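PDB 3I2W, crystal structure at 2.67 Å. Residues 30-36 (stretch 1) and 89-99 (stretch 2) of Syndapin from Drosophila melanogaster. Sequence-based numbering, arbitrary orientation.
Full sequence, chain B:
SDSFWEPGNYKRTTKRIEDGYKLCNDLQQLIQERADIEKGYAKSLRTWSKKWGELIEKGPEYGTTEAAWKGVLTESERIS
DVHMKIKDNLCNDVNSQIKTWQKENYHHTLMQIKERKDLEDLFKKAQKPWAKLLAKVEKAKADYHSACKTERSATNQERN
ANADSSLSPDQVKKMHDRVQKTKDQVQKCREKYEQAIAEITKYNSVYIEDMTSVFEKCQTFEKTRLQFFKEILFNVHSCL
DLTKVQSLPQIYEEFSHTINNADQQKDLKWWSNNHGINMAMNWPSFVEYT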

# COMPACT_ATOMS: atom_id res chain seq x y z
N LEU B 30 -7.92 -10.53 5.24
CA LEU B 30 -6.79 -9.68 5.50
C LEU B 30 -5.90 -9.70 4.27
O LEU B 30 -5.45 -8.65 3.82
N ILE B 31 -5.64 -10.85 3.69
CA ILE B 31 -4.72 -10.89 2.57
C ILE B 31 -5.33 -10.16 1.40
O ILE B 31 -4.66 -9.36 0.76
N GLN B 32 -6.60 -10.42 1.10
CA GLN B 32 -7.24 -9.82 -0.05
C GLN B 32 -7.08 -8.32 0.09
O GLN B 32 -6.77 -7.60 -0.87
N GLU B 33 -7.26 -7.85 1.33
CA GLU B 33 -7.18 -6.45 1.59
C GLU B 33 -5.83 -5.88 1.27
O GLU B 33 -5.78 -4.85 0.63
N ARG B 34 -4.74 -6.52 1.66
CA ARG B 34 -3.41 -6.07 1.34
C ARG B 34 -3.24 -6.05 -0.17
O ARG B 34 -2.66 -5.14 -0.74
N ALA B 35 -3.73 -7.09 -0.82
CA ALA B 35 -3.76 -7.18 -2.28
C ALA B 35 -4.38 -5.99 -2.93
O ALA B 35 -4.03 -5.64 -4.02
N ASP B 36 -5.38 -5.39 -2.31
CA ASP B 36 -6.06 -4.30 -2.97
C ASP B 36 -5.16 -3.09 -2.85
O ASP B 36 -5.02 -2.30 -3.76
N ASN B 89 0.07 -12.94 -6.86
CA ASN B 89 0.51 -13.99 -5.94
C ASN B 89 -0.30 -14.17 -4.68
O ASN B 89 -0.54 -15.30 -4.31
N LEU B 90 -0.71 -13.07 -4.02
CA LEU B 90 -1.45 -13.18 -2.78
C LEU B 90 -2.77 -13.81 -3.12
O LEU B 90 -3.21 -14.70 -2.43
N CYS B 91 -3.40 -13.40 -4.19
CA CYS B 91 -4.68 -14.00 -4.48
C CYS B 91 -4.70 -15.36 -5.07
O CYS B 91 -5.70 -16.01 -4.92
N ASN B 92 -3.70 -15.82 -5.77
CA ASN B 92 -3.90 -17.13 -6.40
C ASN B 92 -2.93 -18.13 -5.92
O ASN B 92 -3.19 -19.28 -6.10
N ASP B 93 -1.79 -17.74 -5.36
CA ASP B 93 -1.00 -18.70 -4.61
C ASP B 93 -1.61 -18.83 -3.18
O ASP B 93 -1.91 -19.94 -2.72
N VAL B 94 -1.84 -17.73 -2.50
CA VAL B 94 -2.09 -17.84 -1.09
C VAL B 94 -3.58 -17.94 -0.78
O VAL B 94 -4.02 -18.90 -0.18
N ASN B 95 -4.38 -16.97 -1.19
CA ASN B 95 -5.74 -17.05 -0.75
C ASN B 95 -6.45 -18.34 -1.17
O ASN B 95 -7.12 -18.90 -0.38
N SER B 96 -6.27 -18.82 -2.39
CA SER B 96 -6.89 -20.05 -2.89
C SER B 96 -6.53 -21.26 -2.04
O SER B 96 -7.35 -22.18 -1.86
N GLN B 97 -5.30 -21.29 -1.54
CA GLN B 97 -4.91 -22.39 -0.71
C GLN B 97 -5.81 -22.41 0.50
O GLN B 97 -6.33 -23.41 0.83
N ILE B 98 -5.94 -21.28 1.17
CA ILE B 98 -6.79 -21.17 2.31
C ILE B 98 -8.20 -21.45 1.94
O ILE B 98 -8.89 -22.20 2.62
N LYS B 99 -8.67 -20.87 0.86
CA LYS B 99 -10.01 -21.15 0.44
C LYS B 99 -10.27 -22.70 0.39
O LYS B 99 -11.35 -23.19 0.72

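Stretches 1 and 2 are both helical throughout and belong to longer helices of one chain. Their axes run nearly antiparallel, at 170°, and approach to 9.2 Å. The contact buries 364 Å² in total. It is made by side-chain packing, and no hydrogen bond crosses between the stretches.

N89 begins stretch 2 out of reach of the other helix. Its chi1 is m, and its side chain makes no contact with stretch 1.

L90 points toward stretch 1, with chi1 m and chi2 t. Its CB lies 3.8 Å from CG2 of I31. Its CD1 reaches further along the partner helix, to 3.8 Å from the backbone N of A35 and 4.1 Å from CB of A35. The same L90 CD1 lies 4.0 Å from CG of R34. A35 also points toward stretch 2, and its short side chain goes with a close backbone approach: CA of A35 and CA of L90 are 6.4 Å apart. R34 leaves sideways with chi1 t and chi2 p, so its aliphatic part borders L90 while its guanidinium is hydrogen-bonded outside this contact.

C91 leaves its helix sideways, with chi1 m. Its SG sits 3.9 Å from CB of A35, an apolar contact. The same SG is 3.9 Å from NE2 of Q32. Q32 is exposed and also leaves sideways; chi1 t and chi2 p bring its amide near SG of C91.

N92 and D93 are exposed and out of reach of stretch 1. Their backbone oxygens serve stretch 2 itself: OG of S96 donates to O of N92 at 2.9 Å, and NE2 of Q97 donates to O of D93 at 3.2 Å. The helix has a wider pi-type turn at 90-95, where N of N95 bonds O of L90 at 2.8 Å.

V94 points toward stretch 1 with chi1 t. Its CG1 lies 4.0 Å from CD1 of I31, adding an apolar wall to the site that holds the isoleucine.

N95 also points toward stretch 1, with chi1 at -99°, between wells. Its OD1 packs 3.5 Å from CB of I31, a contact with carbon. Its ND2 lies 3.5 Å from the backbone N of Q32 and 3.8 Å from CB of Q32. These are packing contacts; ND2 is hydrogen-bonded to a residue just outside the stretches.

S96 and Q97 do not reach stretch 1. Their chi1 angles are 58° (p) and -93°, the latter between wells.

I98 points toward stretch 1, with chi1 m and chi2 t. Its CD1 meets CD1 of I31 at 4.1 Å. This completes the hole for I31, which points toward stretch 2 with chi1 m and chi2 t and sits as a knob among L90, V94, N95 and I98. I31 has the largest covered area of any residue here, 97 Å².

K99 ends the stretch exposed and out of reach, touching a crystal neighbour.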

# COMPACT_ATOMS: atom_id res chain seq x y z
CB LEU B 30 -6.06 -10.15 6.77
CG LEU B 30 -4.73 -9.58 7.26
CD1 LEU B 30 -4.40 -9.87 8.72
CD2 LEU B 30 -3.58 -10.09 6.44
CB ILE B 31 -4.40 -12.37 2.25
CG1 ILE B 31 -3.43 -12.88 3.29
CG2 ILE B 31 -3.89 -12.57 0.84
CD1 ILE B 31 -3.53 -14.32 3.49
CB GLN B 32 -8.70 -10.21 -0.09
CG GLN B 32 -9.54 -9.52 -1.17
CD GLN B 32 -9.37 -10.17 -2.56
OE1 GLN B 32 -9.72 -11.36 -2.78
NE2 GLN B 32 -8.82 -9.40 -3.50
CB GLU B 33 -7.68 -6.12 2.97
CG GLU B 33 -9.15 -5.71 2.86
CD GLU B 33 -9.95 -5.55 4.17
OE1 GLU B 33 -9.43 -5.03 5.17
OE2 GLU B 33 -11.14 -5.93 4.17
CB ARG B 34 -2.42 -7.04 1.94
CG ARG B 34 -0.92 -6.81 1.65
CD ARG B 34 -0.50 -5.39 1.89
NE ARG B 34 0.92 -5.23 1.71
CZ ARG B 34 1.82 -5.43 2.65
NH1 ARG B 34 1.46 -5.78 3.86
NH2 ARG B 34 3.10 -5.26 2.38
CB ALA B 35 -4.51 -8.41 -2.69
CB ASP B 36 -7.38 -3.97 -2.33
CG ASP B 36 -8.37 -5.09 -2.41
OD1 ASP B 36 -8.24 -5.95 -3.28
OD2 ASP B 36 -9.33 -5.08 -1.58
CB ASN B 89 1.98 -13.89 -5.58
CG ASN B 89 2.85 -14.24 -6.73
OD1 ASN B 89 2.40 -14.86 -7.70
ND2 ASN B 89 4.08 -13.80 -6.67
CB LEU B 90 -1.70 -11.83 -2.13
CG LEU B 90 -0.51 -11.05 -1.60
CD1 LEU B 90 -1.00 -9.72 -1.15
CD2 LEU B 90 0.23 -11.71 -0.48
CB CYS B 91 -5.58 -13.13 -5.31
SG CYS B 91 -5.78 -11.63 -4.47
CB ASN B 92 -3.83 -17.12 -7.92
CG ASN B 92 -4.44 -15.87 -8.56
OD1 ASN B 92 -5.53 -15.47 -8.22
ND2 ASN B 92 -3.71 -15.26 -9.51
CB ASP B 93 0.51 -18.35 -4.54
CG ASP B 93 1.27 -18.48 -5.92
OD1 ASP B 93 0.76 -19.13 -6.89
OD2 ASP B 93 2.41 -17.91 -6.02
CB VAL B 94 -1.42 -16.72 -0.33
CG1 VAL B 94 -1.58 -16.92 1.15
CG2 VAL B 94 0.05 -16.70 -0.68
CB ASN B 95 -6.53 -15.76 -1.04
CG ASN B 95 -6.64 -14.88 0.19
OD1 ASN B 95 -6.15 -15.23 1.26
ND2 ASN B 95 -7.23 -13.71 0.03
CB SER B 96 -6.35 -20.36 -4.27
OG SER B 96 -4.93 -20.47 -4.12
CB GLN B 97 -3.51 -22.19 -0.23
CG GLN B 97 -2.46 -22.81 -1.05
CD GLN B 97 -1.13 -22.72 -0.32
OE1 GLN B 97 -0.71 -23.70 0.28
NE2 GLN B 97 -0.49 -21.55 -0.31
CB ILE B 98 -6.68 -19.79 2.95
CG1 ILE B 98 -5.23 -19.54 3.32
CG2 ILE B 98 -7.55 -19.73 4.23
CD1 ILE B 98 -4.96 -18.13 3.80
CB LYS B 99 -10.29 -20.44 -0.88
CG LYS B 99 -11.66 -20.83 -1.41
CD LYS B 99 -12.38 -19.76 -2.10
CE LYS B 99 -12.96 -20.30 -3.39
NZ LYS B 99 -14.00 -19.37 -4.02